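Local coordinates for protein glycosyl hydrolase family 88 (Pedobacter heparinus, PDB 3WIW) that acts as an unsaturated glucuronyl hydrolase specific for heparin, built on an alpha6/alpha6-barrel, at residues 200-205 and 265-270; 208-213 and 272-277; 287-292 and 343-348; 355-360 and 379-384. All blocks are in the same frame, centred on the assembly; numbering follows the deposited sequence. Where two conformers were deposited one is given.

Contact 1. Residues 200-205 and 265-270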
# COMPACT_ATOMS: atom_id res chain seq x y z
N THR A 200 7.78 3.19 -17.62
CA THR A 200 8.82 4.24 -17.64
C THR A 200 9.01 4.87 -16.25
O THR A 200 10.15 5.06 -15.81
CB THR A 200 8.49 5.32 -18.67
OG1 THR A 200 8.47 4.71 -19.97
CG2 THR A 200 9.56 6.42 -18.66
N HIS A 201 7.92 5.17 -15.56
CA HIS A 201 8.02 5.70 -14.20
C HIS A 201 8.84 4.76 -13.31
O HIS A 201 9.71 5.21 -12.55
CB HIS A 201 6.62 5.93 -13.62
CG HIS A 201 6.63 6.54 -12.26
ND1 HIS A 201 6.17 7.82 -12.03
CD2 HIS A 201 7.06 6.07 -11.07
CE1 HIS A 201 6.32 8.11 -10.76
NE2 HIS A 201 6.85 7.06 -10.14
N ALA A 202 8.56 3.46 -13.38
CA ALA A 202 9.28 2.48 -12.57
C ALA A 202 10.77 2.47 -12.93
O ALA A 202 11.62 2.34 -12.03
CB ALA A 202 8.66 1.09 -12.74
N VAL A 203 11.10 2.56 -14.21
CA VAL A 203 12.51 2.60 -14.62
C VAL A 203 13.22 3.87 -14.13
O VAL A 203 14.30 3.80 -13.54
CB VAL A 203 12.64 2.42 -16.16
CG1 VAL A 203 14.09 2.61 -16.58
CG2 VAL A 203 12.15 1.03 -16.57
N THR A 204 12.59 5.02 -14.33
CA THR A 204 13.16 6.29 -13.88
C THR A 204 13.39 6.26 -12.35
O THR A 204 14.44 6.67 -11.85
CB THR A 204 12.19 7.42 -14.24
OG1 THR A 204 11.97 7.41 -15.66
CG2 THR A 204 12.71 8.78 -13.79
N THR A 205 12.41 5.76 -11.60
CA THR A 205 12.47 5.70 -10.16
C THR A 205 13.55 4.73 -9.72
O THR A 205 14.23 4.94 -8.70
CB THR A 205 11.09 5.33 -9.62
OG1 THR A 205 10.18 6.39 -9.94
CG2 THR A 205 11.13 5.14 -8.10
N LYS A 265 12.58 -8.52 -16.14
CA LYS A 265 13.46 -9.09 -15.13
C LYS A 265 14.24 -8.05 -14.33
O LYS A 265 14.63 -8.31 -13.19
CB LYS A 265 14.40 -10.11 -15.77
CG LYS A 265 13.70 -11.41 -16.17
CD LYS A 265 13.19 -12.16 -14.95
CE LYS A 265 12.59 -13.50 -15.35
NZ LYS A 265 13.48 -14.24 -16.27
N LYS A 266 14.46 -6.87 -14.90
CA LYS A 266 15.16 -5.81 -14.16
C LYS A 266 14.41 -5.47 -12.87
O LYS A 266 15.01 -5.17 -11.82
CB LYS A 266 15.29 -4.54 -14.98
CG LYS A 266 16.24 -4.68 -16.13
CD LYS A 266 16.26 -3.40 -16.94
CE LYS A 266 17.23 -3.51 -18.11
NZ LYS A 266 17.40 -2.21 -18.80
N PHE A 267 13.08 -5.54 -12.91
CA PHE A 267 12.28 -5.22 -11.74
C PHE A 267 12.38 -6.29 -10.65
O PHE A 267 12.44 -5.96 -9.47
CB PHE A 267 10.82 -5.01 -12.14
CG PHE A 267 10.59 -3.83 -13.05
CD1 PHE A 267 11.38 -2.68 -12.97
CD2 PHE A 267 9.56 -3.87 -13.98
CE1 PHE A 267 11.11 -1.59 -13.81
CE2 PHE A 267 9.31 -2.79 -14.82
CZ PHE A 267 10.08 -1.65 -14.73
N ILE A 268 12.38 -7.57 -11.02
CA ILE A 268 12.51 -8.62 -10.00
C ILE A 268 13.91 -8.61 -9.38
O ILE A 268 14.07 -8.81 -8.17
CB ILE A 268 12.09 -10.03 -10.52
CG1 ILE A 268 11.88 -11.00 -9.35
CG2 ILE A 268 13.11 -10.60 -11.48
CD1 ILE A 268 11.39 -12.37 -9.80
N GLU A 269 14.92 -8.35 -10.20
CA GLU A 269 16.28 -8.23 -9.67
C GLU A 269 16.33 -7.10 -8.66
O GLU A 269 16.89 -7.24 -7.57
CB GLU A 269 17.28 -7.98 -10.79
CG GLU A 269 17.42 -9.14 -11.78
CD GLU A 269 18.07 -8.74 -13.10
OE1 GLU A 269 18.33 -7.53 -13.32
OE2 GLU A 269 18.32 -9.64 -13.93
N HIS A 270 15.72 -5.97 -9.00
CA HIS A 270 15.72 -4.83 -8.09
C HIS A 270 14.94 -5.16 -6.81
O HIS A 270 15.40 -4.85 -5.70
CB HIS A 270 15.18 -3.59 -8.78
CG HIS A 270 15.53 -2.31 -8.09
ND1 HIS A 270 16.83 -1.88 -7.95
CD2 HIS A 270 14.75 -1.37 -7.52
CE1 HIS A 270 16.84 -0.72 -7.32
NE2 HIS A 270 15.59 -0.40 -7.03

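Contact 2. Residues 208-213 and 272-277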
# COMPACT_ATOMS: atom_id res chain seq x y z
N ASN A 208 16.76 6.80 -9.94
CA ASN A 208 16.97 8.02 -9.17
C ASN A 208 16.57 7.96 -7.70
O ASN A 208 17.12 8.70 -6.89
CB ASN A 208 16.26 9.19 -9.86
CG ASN A 208 16.78 9.42 -11.25
OD1 ASN A 208 18.01 9.47 -11.46
ND2 ASN A 208 15.88 9.55 -12.22
N HIS A 209 15.62 7.10 -7.35
CA HIS A 209 15.16 7.06 -5.96
C HIS A 209 16.02 6.19 -5.04
O HIS A 209 15.79 6.16 -3.85
CB HIS A 209 13.70 6.58 -5.87
CG HIS A 209 12.71 7.67 -5.67
ND1 HIS A 209 12.09 8.31 -6.72
CD2 HIS A 209 12.18 8.19 -4.54
CE1 HIS A 209 11.25 9.21 -6.24
NE2 HIS A 209 11.29 9.16 -4.92
N PHE A 210 17.00 5.48 -5.59
CA PHE A 210 17.76 4.49 -4.82
C PHE A 210 19.20 4.85 -4.62
O PHE A 210 19.86 5.29 -5.55
CB PHE A 210 17.61 3.08 -5.41
CG PHE A 210 16.22 2.56 -5.28
CD1 PHE A 210 15.22 2.92 -6.21
CD2 PHE A 210 15.87 1.79 -4.18
CE1 PHE A 210 13.91 2.49 -6.05
CE2 PHE A 210 14.57 1.36 -4.02
CZ PHE A 210 13.59 1.71 -4.93
N ARG A 211 19.65 4.69 -3.38
CA ARG A 211 21.05 4.87 -3.01
C ARG A 211 21.82 3.61 -3.36
O ARG A 211 21.23 2.59 -3.71
CB ARG A 211 21.16 5.17 -1.51
CG ARG A 211 20.32 6.36 -1.10
CD ARG A 211 20.61 6.79 0.35
NE ARG A 211 19.66 7.81 0.82
CZ ARG A 211 18.48 7.54 1.38
NH1 ARG A 211 17.70 8.53 1.75
NH2 ARG A 211 18.11 6.29 1.60
N LYS A 212 23.15 3.65 -3.25
CA LYS A 212 23.96 2.49 -3.62
C LYS A 212 23.66 1.25 -2.78
O LYS A 212 23.81 0.12 -3.25
CB LYS A 212 25.46 2.82 -3.60
CG LYS A 212 25.88 3.82 -4.67
CD LYS A 212 27.38 3.78 -4.95
CE LYS A 212 28.21 4.20 -3.77
NZ LYS A 212 27.76 5.51 -3.20
N ASP A 213 23.21 1.44 -1.54
CA ASP A 213 22.87 0.30 -0.70
C ASP A 213 21.45 -0.24 -0.90
O ASP A 213 21.02 -1.14 -0.16
CB ASP A 213 23.13 0.61 0.79
CG ASP A 213 22.20 1.68 1.35
OD1 ASP A 213 21.39 2.26 0.59
OD2 ASP A 213 22.29 1.95 2.58
N GLU A 272 14.64 -8.06 -5.40
CA GLU A 272 15.44 -8.92 -4.55
C GLU A 272 16.54 -8.14 -3.82
O GLU A 272 16.83 -8.45 -2.67
CB GLU A 272 16.03 -10.11 -5.33
CG GLU A 272 14.96 -11.10 -5.77
CD GLU A 272 15.54 -12.48 -6.04
OE1 GLU A 272 15.76 -12.79 -7.22
OE2 GLU A 272 15.78 -13.23 -5.05
N HIS A 273 17.13 -7.15 -4.49
CA HIS A 273 18.13 -6.30 -3.82
C HIS A 273 17.50 -5.51 -2.67
O HIS A 273 18.07 -5.44 -1.57
CB HIS A 273 18.82 -5.33 -4.80
CG HIS A 273 19.72 -6.00 -5.79
ND1 HIS A 273 20.71 -6.87 -5.43
CD2 HIS A 273 19.79 -5.88 -7.14
CE1 HIS A 273 21.35 -7.29 -6.51
NE2 HIS A 273 20.81 -6.71 -7.56
N ILE A 274 16.32 -4.94 -2.91
CA ILE A 274 15.60 -4.24 -1.86
C ILE A 274 15.26 -5.20 -0.71
O ILE A 274 15.48 -4.88 0.46
CB ILE A 274 14.32 -3.58 -2.41
CG1 ILE A 274 14.67 -2.47 -3.41
CG2 ILE A 274 13.49 -3.00 -1.24
CD1 ILE A 274 13.43 -2.00 -4.19
N ALA A 275 14.80 -6.40 -1.05
CA ALA A 275 14.39 -7.36 -0.04
C ALA A 275 15.56 -7.70 0.88
O ALA A 275 15.40 -7.80 2.09
CB ALA A 275 13.84 -8.63 -0.68
N ALA A 276 16.74 -7.88 0.31
CA ALA A 276 17.93 -8.16 1.11
C ALA A 276 18.31 -6.99 2.02
O ALA A 276 18.64 -7.20 3.19
CB ALA A 276 19.10 -8.56 0.20
N PHE A 277 18.26 -5.77 1.49
CA PHE A 277 18.52 -4.59 2.31
C PHE A 277 17.58 -4.55 3.53
O PHE A 277 18.03 -4.30 4.65
CB PHE A 277 18.38 -3.31 1.47
CG PHE A 277 18.38 -2.05 2.30
CD1 PHE A 277 19.57 -1.56 2.87
CD2 PHE A 277 17.19 -1.37 2.56
CE1 PHE A 277 19.55 -0.41 3.67
CE2 PHE A 277 17.18 -0.22 3.36
CZ PHE A 277 18.36 0.25 3.91

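Contact 3. Residues 287-292 and 343-348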
# COMPACT_ATOMS: atom_id res chain seq x y z
N ASP A 287 11.21 -9.19 15.98
CA ASP A 287 9.85 -9.61 15.64
C ASP A 287 9.43 -9.17 14.23
O ASP A 287 8.30 -9.40 13.83
CB ASP A 287 8.83 -9.12 16.67
CG ASP A 287 8.70 -7.61 16.74
OD1 ASP A 287 9.19 -6.90 15.84
OD2 ASP A 287 8.06 -7.14 17.70
N LYS A 288 10.34 -8.52 13.50
CA LYS A 288 10.18 -8.17 12.08
C LYS A 288 9.15 -7.09 11.79
O LYS A 288 8.76 -6.92 10.64
CB LYS A 288 9.94 -9.43 11.23
CG LYS A 288 11.13 -10.39 11.34
CD LYS A 288 10.93 -11.67 10.58
CE LYS A 288 12.19 -12.49 10.62
NZ LYS A 288 12.46 -12.88 12.03
N ILE A 289 8.75 -6.31 12.80
CA ILE A 289 7.94 -5.13 12.56
C ILE A 289 8.87 -3.92 12.55
O ILE A 289 9.48 -3.61 13.58
CB ILE A 289 6.85 -4.94 13.62
CG1 ILE A 289 6.09 -6.25 13.87
CG2 ILE A 289 5.92 -3.79 13.19
CD1 ILE A 289 5.50 -6.90 12.60
N PRO A 290 9.07 -3.30 11.39
CA PRO A 290 10.14 -2.28 11.34
C PRO A 290 9.95 -1.10 12.28
O PRO A 290 8.83 -0.72 12.62
CB PRO A 290 10.07 -1.77 9.88
CG PRO A 290 9.47 -2.93 9.12
CD PRO A 290 8.46 -3.53 10.06
N LEU A 291 11.07 -0.53 12.73
CA LEU A 291 11.04 0.82 13.28
C LEU A 291 10.47 1.78 12.23
O LEU A 291 10.58 1.53 11.04
CB LEU A 291 12.46 1.24 13.61
CG LEU A 291 13.28 0.24 14.43
CD1 LEU A 291 14.70 0.81 14.67
CD2 LEU A 291 12.56 -0.17 15.72
N TRP A 292 9.91 2.90 12.66
CA TRP A 292 9.27 3.76 11.68
C TRP A 292 10.27 4.30 10.63
O TRP A 292 9.90 4.58 9.49
CB TRP A 292 8.52 4.90 12.38
CG TRP A 292 9.46 5.89 12.99
CD1 TRP A 292 10.09 5.78 14.21
CD2 TRP A 292 9.92 7.11 12.41
NE1 TRP A 292 10.94 6.87 14.40
CE2 TRP A 292 10.84 7.70 13.30
CE3 TRP A 292 9.65 7.76 11.20
CZ2 TRP A 292 11.47 8.93 13.03
CZ3 TRP A 292 10.27 8.98 10.93
CH2 TRP A 292 11.18 9.54 11.83
N ASP A 343 -1.62 -10.82 19.90
CA ASP A 343 -2.34 -9.88 20.74
C ASP A 343 -1.77 -8.47 20.69
O ASP A 343 -2.51 -7.51 20.77
CB ASP A 343 -2.29 -10.38 22.20
CG ASP A 343 -2.87 -9.37 23.21
OD1 ASP A 343 -2.14 -8.50 23.74
OD2 ASP A 343 -4.10 -9.45 23.46
N GLU A 344 -0.45 -8.37 20.54
CA GLU A 344 0.23 -7.09 20.53
C GLU A 344 -0.23 -6.21 19.37
O GLU A 344 -0.33 -4.99 19.53
CB GLU A 344 1.73 -7.33 20.41
CG GLU A 344 2.57 -6.07 20.46
CD GLU A 344 4.06 -6.36 20.32
OE1 GLU A 344 4.45 -7.54 20.11
OE2 GLU A 344 4.87 -5.41 20.41
N TYR A 345 -0.51 -6.82 18.21
CA TYR A 345 -0.86 -6.07 16.99
C TYR A 345 -2.29 -6.20 16.50
O TYR A 345 -2.80 -5.30 15.83
CB TYR A 345 0.12 -6.40 15.85
CG TYR A 345 1.46 -5.76 16.07
CD1 TYR A 345 1.71 -4.46 15.62
CD2 TYR A 345 2.47 -6.41 16.75
CE1 TYR A 345 2.93 -3.84 15.82
CE2 TYR A 345 3.71 -5.80 16.96
CZ TYR A 345 3.92 -4.51 16.51
OH TYR A 345 5.12 -3.87 16.71
N LEU A 346 -2.94 -7.31 16.82
CA LEU A 346 -4.27 -7.58 16.28
C LEU A 346 -5.33 -7.19 17.31
O LEU A 346 -5.37 -7.74 18.42
CB LEU A 346 -4.41 -9.06 15.92
CG LEU A 346 -5.76 -9.49 15.35
CD1 LEU A 346 -5.88 -8.97 13.92
CD2 LEU A 346 -5.91 -10.97 15.36
N ALA A 347 -6.18 -6.24 16.95
CA ALA A 347 -7.26 -5.81 17.85
C ALA A 347 -8.18 -6.95 18.25
O ALA A 347 -8.47 -7.86 17.46
CB ALA A 347 -8.08 -4.74 17.16
N LYS A 348 -8.70 -6.90 19.48
CA LYS A 348 -9.74 -7.84 19.88
C LYS A 348 -11.05 -7.44 19.24
O LYS A 348 -11.29 -6.25 19.01
CB LYS A 348 -9.89 -7.82 21.39
CG LYS A 348 -8.66 -8.34 22.05
CD LYS A 348 -8.69 -8.16 23.57
CE LYS A 348 -7.35 -8.51 24.19
NZ LYS A 348 -6.24 -7.57 23.81
O HOH W 1 6.77 -4.85 18.52
O HOH W 2 6.92 -8.50 19.62

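Contact 4. Residues 355-360 and 379-384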
# COMPACT_ATOMS: atom_id res chain seq x y z
N PHE A 355 -10.91 -1.05 13.74
CA PHE A 355 -9.75 -1.32 12.92
C PHE A 355 -9.17 -2.68 13.28
O PHE A 355 -9.29 -3.15 14.41
CB PHE A 355 -8.68 -0.26 13.12
CG PHE A 355 -9.04 1.08 12.57
CD1 PHE A 355 -8.85 1.37 11.22
CD2 PHE A 355 -9.57 2.07 13.38
CE1 PHE A 355 -9.18 2.63 10.69
CE2 PHE A 355 -9.89 3.33 12.88
CZ PHE A 355 -9.70 3.61 11.52
N ILE A 356 -8.48 -3.29 12.33
CA ILE A 356 -7.98 -4.65 12.50
C ILE A 356 -6.62 -4.68 13.23
O ILE A 356 -6.45 -5.42 14.18
CB ILE A 356 -7.89 -5.36 11.14
CG1 ILE A 356 -9.30 -5.48 10.52
CG2 ILE A 356 -7.24 -6.73 11.29
CD1 ILE A 356 -9.33 -5.90 9.06
N LEU A 357 -5.65 -3.88 12.79
CA LEU A 357 -4.32 -3.81 13.40
C LEU A 357 -4.12 -2.55 14.23
O LEU A 357 -4.83 -1.55 14.06
CB LEU A 357 -3.24 -3.84 12.33
CG LEU A 357 -3.11 -5.12 11.51
CD1 LEU A 357 -1.91 -4.98 10.56
CD2 LEU A 357 -2.94 -6.33 12.39
N LYS A 358 -3.14 -2.63 15.12
CA LYS A 358 -2.68 -1.49 15.92
C LYS A 358 -1.27 -1.06 15.50
O LYS A 358 -0.61 -1.74 14.71
CB LYS A 358 -2.66 -1.90 17.38
CG LYS A 358 -4.05 -2.24 17.91
CD LYS A 358 -4.01 -2.81 19.34
CE LYS A 358 -3.46 -4.24 19.40
NZ LYS A 358 -3.22 -4.67 20.81
N HIS A 359 -0.81 0.08 16.01
CA HIS A 359 0.64 0.42 15.99
C HIS A 359 1.24 0.77 14.63
O HIS A 359 2.33 0.29 14.30
CB HIS A 359 1.50 -0.67 16.65
CG HIS A 359 1.02 -1.09 18.01
ND1 HIS A 359 0.80 -0.20 19.04
CD2 HIS A 359 0.75 -2.32 18.50
CE1 HIS A 359 0.41 -0.87 20.11
NE2 HIS A 359 0.35 -2.16 19.80
N SER A 360 0.55 1.59 13.84
CA SER A 360 1.18 2.23 12.68
C SER A 360 1.64 3.65 13.00
O SER A 360 1.22 4.24 14.02
CB SER A 360 0.25 2.25 11.46
OG SER A 360 0.13 0.94 10.95
N TYR A 379 -5.64 -2.88 5.07
CA TYR A 379 -5.79 -3.29 3.70
C TYR A 379 -4.66 -4.22 3.30
O TYR A 379 -4.90 -5.34 2.80
CB TYR A 379 -5.80 -2.04 2.84
CG TYR A 379 -5.85 -2.33 1.36
CD1 TYR A 379 -7.08 -2.54 0.69
CD2 TYR A 379 -4.67 -2.37 0.59
CE1 TYR A 379 -7.11 -2.78 -0.68
CE2 TYR A 379 -4.70 -2.62 -0.78
CZ TYR A 379 -5.93 -2.81 -1.41
OH TYR A 379 -6.01 -3.03 -2.76
N TYR A 380 -3.41 -3.80 3.53
CA TYR A 380 -2.27 -4.63 3.12
C TYR A 380 -2.12 -5.87 3.98
O TYR A 380 -1.65 -6.90 3.50
CB TYR A 380 -0.96 -3.82 2.98
CG TYR A 380 -1.07 -2.86 1.81
CD1 TYR A 380 -1.06 -3.33 0.48
CD2 TYR A 380 -1.27 -1.50 2.03
CE1 TYR A 380 -1.21 -2.45 -0.61
CE2 TYR A 380 -1.42 -0.62 0.96
CZ TYR A 380 -1.40 -1.10 -0.36
OH TYR A 380 -1.59 -0.23 -1.38
N TYR A 381 -2.56 -5.81 5.24
CA TYR A 381 -2.58 -7.00 6.07
C TYR A 381 -3.54 -8.06 5.54
O TYR A 381 -3.16 -9.22 5.38
CB TYR A 381 -2.94 -6.61 7.50
CG TYR A 381 -3.16 -7.77 8.44
CD1 TYR A 381 -2.10 -8.60 8.82
CD2 TYR A 381 -4.41 -8.01 8.98
CE1 TYR A 381 -2.30 -9.66 9.73
CE2 TYR A 381 -4.62 -9.05 9.89
CZ TYR A 381 -3.56 -9.87 10.25
OH TYR A 381 -3.79 -10.90 11.14
N LEU A 382 -4.77 -7.66 5.20
CA LEU A 382 -5.68 -8.66 4.63
C LEU A 382 -5.19 -9.13 3.26
O LEU A 382 -5.36 -10.32 2.92
CB LEU A 382 -7.13 -8.17 4.57
CG LEU A 382 -7.79 -7.93 5.93
CD1 LEU A 382 -9.29 -7.82 5.73
CD2 LEU A 382 -7.47 -9.03 6.95
N GLU A 383 -4.57 -8.25 2.48
CA GLU A 383 -4.02 -8.69 1.19
C GLU A 383 -2.97 -9.77 1.42
O GLU A 383 -2.96 -10.80 0.74
CB GLU A 383 -3.40 -7.50 0.48
CG GLU A 383 -2.99 -7.82 -0.95
CD GLU A 383 -2.38 -6.62 -1.58
OE1 GLU A 383 -3.12 -5.86 -2.23
OE2 GLU A 383 -1.16 -6.38 -1.39
N ALA A 384 -2.12 -9.56 2.43
CA ALA A 384 -1.10 -10.55 2.77
C ALA A 384 -1.71 -11.88 3.25
O ALA A 384 -1.25 -12.96 2.86
CB ALA A 384 -0.13 -9.97 3.82

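Contact 1. Residues 200-205 and 265-270
Phe267 lays the far end of its ring against Ala202 and Val203, joining helix 192-208 to helix 265-279 in the alpha6/alpha6-barrel of this hydrolase. The contact across the pair is wholly apolar and falls to three side chains. Ala202 CB sits 3.7 Å from Phe267 CZ and almost as near CE1, while Val203 CG2 lies 3.9 Å from Phe267 CZ. Both methyls come at the ring obliquely, and the valine side chain crosses it at about a right angle. The backbones stay well apart, with the CA atoms of Ala202 and Phe267 8.3 Å from each other, so the length of the aromatic side chain spans the gap. Its CG stands anti to its own carbonyl carbon (chi1 -64°), which carries the ring across to the other helix. Lys199 and Met206 of helix 192-208 touch the same ring, as do Ser258 and Thr262 of helix 245-262. An alanine in place of Phe267 would lose the whole ring, and the methyls of Ala202 and Val203 would probably be left facing a gap between the helices.

The polar bonding stays within each helix or turns to other neighbours: Ala202 O takes a hydrogen bond from Tyr255 OH, and His201 ND1 pairs with Ile159 N. One turn of helix 192-208 also carries a side-chain bond, Thr205 OG1 to His201 O at 2.9 Å. The hydroxyl stands 35° out of the carbonyl plane, and Thr205 N approaches the same oxygen from the opposite face, so His201 O is gripped twice by one residue.

Contact 2. Residues 208-213 and 272-277
Phe277 reaches out from helix 265-279 to set its ring obliquely across Asp213, in the loop that leads from helix 192-208 to strand 219-222. Starting at the root, Phe277 CB is 3.8 Å from Asp213 O, and CG is slightly closer to that same oxygen. The nearest approach comes one atom further on, where Phe277 CD1 stands 3.4 Å from Asp213 O; the carbonyl meets the ring obliquely. Beyond it, CE1 of Phe277 leaves the backbone behind and faces the carboxylate, 3.8 Å from Asp213 OD2. The ring thus spans one residue from its main-chain oxygen to its side-chain tip. CG of Phe277 lies anti to the backbone N (chi1 170°), which points the ring at the loop. On the other side, the aspartate CG takes the crowded position between N and the carbonyl carbon (chi1 66°), bringing the carboxylate round beside the ring with the two planes 48° apart. Asp213 OD1 is hydrogen-bonded to Ser215 OG, and OD2 is the carboxylate atom nearest the phenylalanine.

A second, purely apolar touch lies one helical turn away: Phe210 CE2 meets Ile274 CD1 at 3.6 Å, the two side chains crossing at about a right angle. Phe210 also stacks edge-to-face on His270, further back along the same helix.

The loop therefore lies along one side of helix 265-279, just ahead of 219-222, the middle strand of a three-stranded antiparallel sheet. Helix 245-262 backs the same helix, with Leu252 and Tyr255 against Ile274 and Gln248 against Phe277.

Contact 3. Residues 287-292 and 343-348
Ile289 sets both its branches, CG1 and CG2, against one side of the phenol end of Tyr345, where two loops of the alpha6/alpha6-barrel meet, one ahead of helix 306-322 and the other after helix 327-340. Ile289 CG2 lies 3.6 Å from Tyr345 OH, and CG1 approaches Tyr345 CZ obliquely. Beside this apolar patch two acids come close, Asp287 OD2 and Glu344 OE1 standing 4.4 Å apart. Two waters bridge them, each donating to both carboxylates, which is likely to ease the repulsion. The first, 2.8 Å from Asp287 OD2, also accepts from Tyr345 OH at 2.6 Å, lying in the plane of the ring at its edge. A phenylalanine in place of Tyr345 would keep the ring but lose the hydroxyl, and that water would probably be less firmly held between the acids.

Further out, His359 meets the Tyr345 ring edge-to-face, and Thr339 and Leu340 of helix 327-340 pack on Ile289. Asp287 is anchored by its other oxygen, OD1, in a salt bridge to Arg304. The same OD1 closes an Asx turn: Ile289 N donates to it at 3.1 Å with an N-H...O angle of 168°, from 38° above the carboxylate plane.

Contact 4. Residues 355-360 and 379-384
Ile356 sends its two branches to neighbouring residues of helix 375-392. Its CG2 meets Tyr381 CE2 obliquely at 3.8 Å, while CD1, at the end of the longer branch, reaches Leu382 CD1 at the same distance. Next along, Leu357 covers the Tyr381 ring. Its CD2 sits over one face, 4.0 Å from the centroid of the Tyr381 ring and 6° off the normal, a CH-pi contact nearly straight above the centre. The other methyl, Leu357 CD1, drops beside the root of the same side chain, 3.6 Å from Tyr381 CB, so the leucine spans the tyrosine from CB to ring on one face. That ring is put in place by a CG anti to the backbone N (chi1 173°), and its hydroxyl is hydrogen-bonded to Ser341 OG. Asp378, one turn before Leu382, accepts from Ile356 N and Leu357 N with its two carboxylate oxygens, pinning both residues to the helix. Past Leu357 the chain turns away towards strand 360-361.

All four touching side chains are buried. Helix 30-49 also lies on Ile356, Tyr381 and Leu382, so the first and last helices of the chain come together here, as in the closed ring of an alpha6/alpha6-barrel.

Contacts 1 and 2 share helix 265-279 and touch each other, Phe210 of contact 2 packing on Thr205 and His270 of contact 1. Contacts 3 and 4 form a second pair, joined by backbone hydrogen bonds between 343-348 and 355-360; contact 4 lies on the opposite side of the chain's centre from contact 1. Burial and chemistry change together. Contact 4, deepest of the four at about 10 Å between its centre and the chain's, and contact 1, also buried, are purely apolar across their segments, although contact 4 too uses a loop. Contacts 2 and 3 are only partly buried and bring in carboxylates: one beside a ring in contact 2, two bridged by water in contact 3.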